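Local coordinates for protein CBIX (Paracoccus pantotrophus, PDB 4CCS) that probably inserts ferrous iron into sirohydrochlorin as a class II chelatase, the last step of siroheme biosynthesis in denitrifying bacteria, at residues A[59-64]-A[86-91]. Residues are numbered along the deposited sequence; the frame is centred on the assembly and turned at random.
Sequences IYPLFM and ARILPP
The ring of P61 packs against segment 86-91: CG rests on CG2 of I88 at 3.8 Å, the two side chains crossing obliquely. With no N-H to give, proline lays CD 3.3 Å from the carbonyl O of L89, where a regular strand would continue the pairing; the backbone of P61 pairs again with F92. The regular pairing is centred on I59, whose N donates to O of R87 and whose O accepts from N of L89, both at 2.8 Å and nearly straight. This is the parallel bridge of a beta-alpha-beta unit, in which helix 68-80 carries the chain from strand 57-61 to strand 87-88 at the sheet edge. I59 and I88 share one face, their branched aliphatic chains needing no polar partners; I88 packs on that helix. Apolar L89 suits the rim of the Y60 ring, its CD1 4.3 Å from CD2, and also touches A226; the Y60 OH is hydrogen-bonded to D95. L89 CG, anti to its carbonyl carbon (chi1 -54°), lies against O of I59. P91, a compact ring, sets CB 3.3 Å from O of F63, while CB of P61 sits over the centre of the F63 ring. An alanine in place of P61 would probably open a gap beside I88 CG2 and free the backbone there to turn.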
ATOM      1  N   ILE A  59      16.132  -3.690   0.863  1.00 25.84           N
ATOM      2  CA  ILE A  59      14.834  -3.851   1.520  1.00 25.17           C
ATOM      3  C   ILE A  59      13.773  -3.030   0.789  1.00 26.75           C
ATOM      4  O   ILE A  59      13.919  -1.808   0.695  1.00 26.29           O
ATOM      5  CB  ILE A  59      14.919  -3.457   3.037  1.00 28.49           C
ATOM      6  CG1 ILE A  59      16.078  -4.195   3.802  1.00 28.96           C
ATOM      7  CG2 ILE A  59      13.570  -3.629   3.748  1.00 28.73           C
ATOM      8  CD1 ILE A  59      16.073  -5.804   3.793  1.00 34.22           C
ATOM      9  N   TYR A  60      12.710  -3.687   0.275  1.00 22.60           N
ATOM     10  CA  TYR A  60      11.583  -2.962  -0.323  1.00 21.57           C
ATOM     11  C   TYR A  60      10.456  -2.979   0.738  1.00 21.91           C
ATOM     12  O   TYR A  60       9.808  -4.011   0.921  1.00 20.41           O
ATOM     13  CB  TYR A  60      11.103  -3.555  -1.659  1.00 21.78           C
ATOM     14  CG  TYR A  60       9.993  -2.745  -2.307  1.00 22.16           C
ATOM     15  CD1 TYR A  60       8.654  -2.995  -2.013  1.00 22.58           C
ATOM     16  CD2 TYR A  60      10.283  -1.728  -3.216  1.00 22.16           C
ATOM     17  CE1 TYR A  60       7.631  -2.243  -2.593  1.00 21.45           C
ATOM     18  CE2 TYR A  60       9.267  -0.979  -3.812  1.00 22.93           C
ATOM     19  CZ  TYR A  60       7.942  -1.232  -3.487  1.00 26.81           C
ATOM     20  OH  TYR A  60       6.937  -0.513  -4.091  1.00 23.70           O
ATOM     21  N   PRO A  61      10.255  -1.862   1.449  1.00 18.96           N
ATOM     22  CA  PRO A  61       9.221  -1.823   2.489  1.00 18.15           C
ATOM     23  C   PRO A  61       7.819  -1.560   1.930  1.00 22.64           C
ATOM     24  O   PRO A  61       7.603  -0.579   1.212  1.00 20.07           O
ATOM     25  CB  PRO A  61       9.695  -0.710   3.429  1.00 19.58           C
ATOM     26  CG  PRO A  61      10.605   0.167   2.600  1.00 24.31           C
ATOM     27  CD  PRO A  61      10.958  -0.562   1.324  1.00 19.82           C
ATOM     28  N   LEU A  62       6.849  -2.421   2.291  1.00 21.22           N
ATOM     29  CA  LEU A  62       5.445  -2.226   1.892  1.00 21.87           C
ATOM     30  C   LEU A  62       4.764  -1.208   2.832  1.00 24.62           C
ATOM     31  O   LEU A  62       3.716  -1.491   3.415  1.00 24.71           O
ATOM     32  CB  LEU A  62       4.681  -3.567   1.893  1.00 22.34           C
ATOM     33  CG  LEU A  62       5.048  -4.597   0.821  1.00 26.07           C
ATOM     34  CD1 LEU A  62       4.258  -5.893   1.033  1.00 25.47           C
ATOM     35  CD2 LEU A  62       4.764  -4.068  -0.589  1.00 28.91           C
ATOM     36  N   PHE A  63       5.396  -0.047   3.028  1.00 20.40           N
ATOM     37  CA  PHE A  63       4.878   0.997   3.919  1.00 20.77           C
ATOM     38  C   PHE A  63       4.241   2.105   3.080  1.00 25.11           C
ATOM     39  O   PHE A  63       4.586   2.238   1.906  1.00 22.93           O
ATOM     40  CB  PHE A  63       5.985   1.541   4.841  1.00 22.12           C
ATOM     41  CG  PHE A  63       6.797   0.529   5.636  1.00 23.25           C
ATOM     42  CD1 PHE A  63       6.338  -0.776   5.821  1.00 24.88           C
ATOM     43  CD2 PHE A  63       7.988   0.902   6.256  1.00 24.43           C
ATOM     44  CE1 PHE A  63       7.084  -1.703   6.565  1.00 25.66           C
ATOM     45  CE2 PHE A  63       8.736  -0.026   6.993  1.00 27.02           C
ATOM     46  CZ  PHE A  63       8.277  -1.320   7.146  1.00 24.68           C
ATOM     47  N   MET A  64       3.302   2.880   3.666  1.00 22.87           N
ATOM     48  CA  MET A  64       2.592   3.945   2.938  1.00 22.17           C
ATOM     49  C   MET A  64       3.353   5.272   2.843  1.00 28.80           C
ATOM     50  O   MET A  64       3.025   6.103   1.992  1.00 29.20           O
ATOM     51  CB  MET A  64       1.179   4.178   3.519  1.00 23.74           C
ATOM     52  CG  MET A  64       0.266   2.945   3.478  1.00 25.92           C
ATOM     53  SD  MET A  64       0.314   1.925   1.974  1.00 29.12           S
ATOM     54  CE  MET A  64      -0.360   3.046   0.745  1.00 25.91           C
ATOM     55  N   ALA A  86      22.364  -2.648   5.356  1.00 45.18           N
ATOM     56  CA  ALA A  86      21.308  -3.042   4.419  1.00 43.26           C
ATOM     57  C   ALA A  86      20.549  -1.790   3.952  1.00 43.27           C
ATOM     58  O   ALA A  86      20.101  -0.983   4.771  1.00 42.81           O
ATOM     59  CB  ALA A  86      20.359  -4.045   5.062  1.00 43.83           C
ATOM     60  N   ARG A  87      20.480  -1.609   2.631  1.00 36.84           N
ATOM     61  CA  ARG A  87      19.858  -0.462   1.986  1.00 35.63           C
ATOM     62  C   ARG A  87      18.332  -0.573   1.959  1.00 34.61           C
ATOM     63  O   ARG A  87      17.793  -1.563   1.473  1.00 31.76           O
ATOM     64  CB  ARG A  87      20.427  -0.302   0.569  1.00 37.47           C
ATOM     65  CG  ARG A  87      19.997   0.965  -0.163  1.00 53.00           C
ATOM     66  CD  ARG A  87      20.628   1.014  -1.541  1.00 65.55           C
ATOM     67  NE  ARG A  87      19.994   2.014  -2.397  1.00 74.16           N
ATOM     68  CZ  ARG A  87      20.175   2.098  -3.712  1.00 86.82           C
ATOM     69  NH1 ARG A  87      20.973   1.239  -4.335  1.00 74.07           N
ATOM     70  NH2 ARG A  87      19.555   3.037  -4.413  1.00 72.10           N
ATOM     71  N   ILE A  88      17.647   0.467   2.455  1.00 30.80           N
ATOM     72  CA  ILE A  88      16.181   0.530   2.463  1.00 30.06           C
ATOM     73  C   ILE A  88      15.711   1.388   1.284  1.00 33.27           C
ATOM     74  O   ILE A  88      16.014   2.581   1.213  1.00 33.91           O
ATOM     75  CB  ILE A  88      15.614   1.018   3.828  1.00 32.38           C
ATOM     76  CG1 ILE A  88      16.102   0.115   4.990  1.00 32.30           C
ATOM     77  CG2 ILE A  88      14.077   1.085   3.778  1.00 32.16           C
ATOM     78  CD1 ILE A  88      16.030   0.746   6.367  1.00 38.97           C
ATOM     79  N   LEU A  89      14.972   0.776   0.371  1.00 28.20           N
ATOM     80  CA  LEU A  89      14.442   1.450  -0.810  1.00 27.18           C
ATOM     81  C   LEU A  89      13.238   2.349  -0.445  1.00 29.55           C
ATOM     82  O   LEU A  89      12.710   2.208   0.671  1.00 28.26           O
ATOM     83  CB  LEU A  89      14.030   0.416  -1.883  1.00 27.13           C
ATOM     84  CG  LEU A  89      15.074  -0.622  -2.328  1.00 32.03           C
ATOM     85  CD1 LEU A  89      14.562  -1.430  -3.489  1.00 32.13           C
ATOM     86  CD2 LEU A  89      16.429   0.021  -2.641  1.00 37.28           C
ATOM     87  N   PRO A  90      12.795   3.260  -1.373  1.00 25.58           N
ATOM     88  CA  PRO A  90      11.592   4.058  -1.118  1.00 24.47           C
ATOM     89  C   PRO A  90      10.398   3.104  -0.935  1.00 25.29           C
ATOM     90  O   PRO A  90      10.326   2.074  -1.614  1.00 23.81           O
ATOM     91  CB  PRO A  90      11.445   4.888  -2.394  1.00 26.64           C
ATOM     92  CG  PRO A  90      12.844   5.122  -2.818  1.00 31.61           C
ATOM     93  CD  PRO A  90      13.590   3.859  -2.477  1.00 27.60           C
ATOM     94  N   PRO A  91       9.493   3.417   0.000  1.00 20.73           N
ATOM     95  CA  PRO A  91       8.361   2.529   0.278  1.00 19.64           C
ATOM     96  C   PRO A  91       7.301   2.463  -0.827  1.00 21.74           C
ATOM     97  O   PRO A  91       7.223   3.353  -1.678  1.00 20.09           O
ATOM     98  CB  PRO A  91       7.794   3.099   1.577  1.00 21.05           C
ATOM     99  CG  PRO A  91       8.089   4.544   1.492  1.00 25.69           C
ATOM    100  CD  PRO A  91       9.460   4.610   0.872  1.00 22.00           C
TER